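Local coordinates for protein spydx (Streptococcus pyogenes, PDB 2J43) that binds alpha-glucans such as host lung glycogen through paired family 41 carbohydrate-binding modules, as part of a pullulanase that probably hydrolyses alpha-1,6-glucosidic linkages, at residues R115-N120 / G156-V161. Sequence-based numbering, arbitrary orientation.
Sequences RINYHN and GAYVDV
The guanidinium of Arg115 lies with one face on the ring of Tyr158 and its edge toward the carboxylate of Asp160, a worked example of an antiparallel sheet in which one side chain grips its non-hydrogen-bonded partner, Asp160, and lies diagonally over Tyr158. Its CZ sits 3.7 Å from the Tyr158 ring centroid, a cation-pi stack displaced toward the CE1 rim, with the planes 16° apart. Side-on, Arg115 NE reaches Asp160 OD1 at 2.8 Å in a straight bond, while Arg115 NH2 meets the syn lone pair of Asp160 OD2 at 3.0 Å; this two-point salt bridge fixes the rotation of the group. A bend at chi3 (-62°) swings NE of Arg115 toward Asp160 OD1 and Tyr158 CD1. On the same side of the sheet, Asn117 OD1 lies 3.5 Å from Tyr158 CB and accepts from a water that also donates to Gly156 O, whereas ND2 bonds to Val202 O. On the other face Ile116 CD1 touches Val161 CG2 at 4.0 Å. Ile116-Val159 and Tyr118-Ala157 are the hydrogen-bonded pairs. Within the second pullulanase-associated domain, the two strands lie inside a mixed sheet: strand 201-205 flanks 115-119 in parallel, strand 147-153 flanks 156-161 antiparallel, and Val130 of strand 128-134 packs against Ile116 and Val159.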
loop_
_atom_site.group_PDB
_atom_site.type_symbol
_atom_site.label_atom_id
_atom_site.label_comp_id
_atom_site.label_asym_id
_atom_site.label_seq_id
_atom_site.Cartn_x
_atom_site.Cartn_y
_atom_site.Cartn_z
ATOM N N ARG A 115 -3.153 -2.036 -10.075
ATOM C CA ARG A 115 -2.749 -3.405 -9.721
ATOM C C ARG A 115 -3.848 -4.125 -8.947
ATOM O O ARG A 115 -4.331 -3.629 -7.915
ATOM C CB ARG A 115 -1.487 -3.412 -8.852
ATOM C CG ARG A 115 -1.020 -4.805 -8.488
ATOM C CD ARG A 115 0.400 -4.908 -7.964
ATOM N NE ARG A 115 1.388 -4.481 -8.930
ATOM C CZ ARG A 115 2.707 -4.466 -8.692
ATOM N NH1 ARG A 115 3.184 -4.813 -7.503
ATOM N NH2 ARG A 115 3.547 -4.099 -9.661
ATOM N N ILE A 116 -4.218 -5.314 -9.433
ATOM C CA ILE A 116 -5.122 -6.202 -8.740
ATOM C C ILE A 116 -4.297 -7.293 -8.104
ATOM O O ILE A 116 -3.676 -8.090 -8.785
ATOM C CB ILE A 116 -6.142 -6.785 -9.721
ATOM C CG1 ILE A 116 -6.993 -5.650 -10.304
ATOM C CG2 ILE A 116 -6.954 -7.891 -9.009
ATOM C CD1 ILE A 116 -7.947 -6.063 -11.454
ATOM N N ASN A 117 -4.282 -7.326 -6.781
ATOM C CA ASN A 117 -3.598 -8.336 -6.007
ATOM C C ASN A 117 -4.608 -9.387 -5.558
ATOM O O ASN A 117 -5.717 -9.029 -5.095
ATOM C CB ASN A 117 -2.990 -7.706 -4.734
ATOM C CG ASN A 117 -1.939 -6.694 -5.014
ATOM O OD1 ASN A 117 -0.775 -7.066 -5.243
ATOM N ND2 ASN A 117 -2.315 -5.383 -5.058
ATOM N N TYR A 118 -4.270 -10.667 -5.702
ATOM C CA TYR A 118 -5.186 -11.728 -5.317
ATOM C C TYR A 118 -4.426 -12.714 -4.473
ATOM O O TYR A 118 -3.444 -13.221 -4.946
ATOM C CB TYR A 118 -5.743 -12.505 -6.547
ATOM C CG TYR A 118 -6.617 -13.655 -6.099
ATOM C CD1 TYR A 118 -7.882 -13.401 -5.564
ATOM C CD2 TYR A 118 -6.192 -14.990 -6.185
ATOM C CE1 TYR A 118 -8.687 -14.432 -5.094
ATOM C CE2 TYR A 118 -7.009 -16.037 -5.745
ATOM C CZ TYR A 118 -8.247 -15.747 -5.190
ATOM O OH TYR A 118 -9.060 -16.777 -4.746
ATOM N N HIS A 119 -4.906 -12.977 -3.258
ATOM C CA HIS A 119 -4.305 -13.905 -2.313
ATOM C C HIS A 119 -5.288 -15.055 -2.042
ATOM O O HIS A 119 -6.502 -14.819 -1.941
ATOM C CB HIS A 119 -3.942 -13.171 -1.005
ATOM C CG HIS A 119 -3.045 -13.965 -0.091
ATOM N ND1 HIS A 119 -3.522 -14.861 0.832
ATOM C CD2 HIS A 119 -1.698 -13.949 0.060
ATOM C CE1 HIS A 119 -2.505 -15.420 1.468
ATOM N NE2 HIS A 119 -1.389 -14.869 1.037
ATOM N N ASN A 120 -4.764 -16.283 -1.964
ATOM C CA ASN A 120 -5.539 -17.412 -1.476
ATOM C C ASN A 120 -4.757 -18.178 -0.408
ATOM O O ASN A 120 -3.573 -17.923 -0.201
ATOM C CB ASN A 120 -6.064 -18.322 -2.624
ATOM C CG ASN A 120 -4.953 -18.996 -3.421
ATOM O OD1 ASN A 120 -3.796 -19.059 -2.977
ATOM N ND2 ASN A 120 -5.312 -19.520 -4.649
ATOM N N GLY A 156 0.081 -11.669 -2.402
ATOM C CA GLY A 156 -0.412 -12.705 -3.295
ATOM C C GLY A 156 0.037 -12.451 -4.728
ATOM O O GLY A 156 1.052 -11.791 -4.986
ATOM N N ALA A 157 -0.669 -13.057 -5.665
ATOM C CA ALA A 157 -0.379 -12.913 -7.078
ATOM C C ALA A 157 -0.906 -11.563 -7.495
ATOM O O ALA A 157 -1.740 -11.003 -6.792
ATOM C CB ALA A 157 -1.023 -14.037 -7.862
ATOM N N TYR A 158 -0.456 -11.034 -8.618
ATOM C CA TYR A 158 -1.005 -9.784 -9.098
ATOM C C TYR A 158 -0.915 -9.598 -10.596
ATOM O O TYR A 158 -0.147 -10.276 -11.287
ATOM C CB TYR A 158 -0.339 -8.581 -8.393
ATOM C CG TYR A 158 1.106 -8.343 -8.759
ATOM C CD1 TYR A 158 1.440 -7.637 -9.883
ATOM C CD2 TYR A 158 2.127 -8.864 -7.990
ATOM C CE1 TYR A 158 2.776 -7.428 -10.229
ATOM C CE2 TYR A 158 3.501 -8.650 -8.326
ATOM C CZ TYR A 158 3.787 -7.933 -9.435
ATOM O OH TYR A 158 5.088 -7.698 -9.817
ATOM N N VAL A 159 -1.720 -8.673 -11.099
ATOM C CA VAL A 159 -1.575 -8.190 -12.452
ATOM C C VAL A 159 -1.744 -6.670 -12.478
ATOM O O VAL A 159 -2.550 -6.117 -11.715
ATOM C CB VAL A 159 -2.570 -8.871 -13.395
ATOM C CG1 VAL A 159 -3.980 -8.606 -12.992
ATOM C CG2 VAL A 159 -2.208 -8.475 -14.884
ATOM N N ASP A 160 -0.983 -6.017 -13.346
ATOM C CA ASP A 160 -1.069 -4.580 -13.560
ATOM C C ASP A 160 -1.941 -4.334 -14.790
ATOM O O ASP A 160 -1.636 -4.801 -15.913
ATOM C CB ASP A 160 0.322 -3.959 -13.759
ATOM C CG ASP A 160 1.114 -3.912 -12.494
ATOM O OD1 ASP A 160 0.498 -3.627 -11.451
ATOM O OD2 ASP A 160 2.333 -4.167 -12.442
ATOM N N VAL A 161 -3.014 -3.612 -14.580
ATOM C CA VAL A 161 -4.030 -3.381 -15.599
ATOM C C VAL A 161 -4.047 -1.921 -16.092
ATOM O O VAL A 161 -4.434 -1.021 -15.343
ATOM C CB VAL A 161 -5.414 -3.715 -15.071
ATOM C CG1 VAL A 161 -6.482 -3.594 -16.176
ATOM C CG2 VAL A 161 -5.434 -5.114 -14.429
HETATM O O HOH W 1 1.071 -8.985 -4.408
#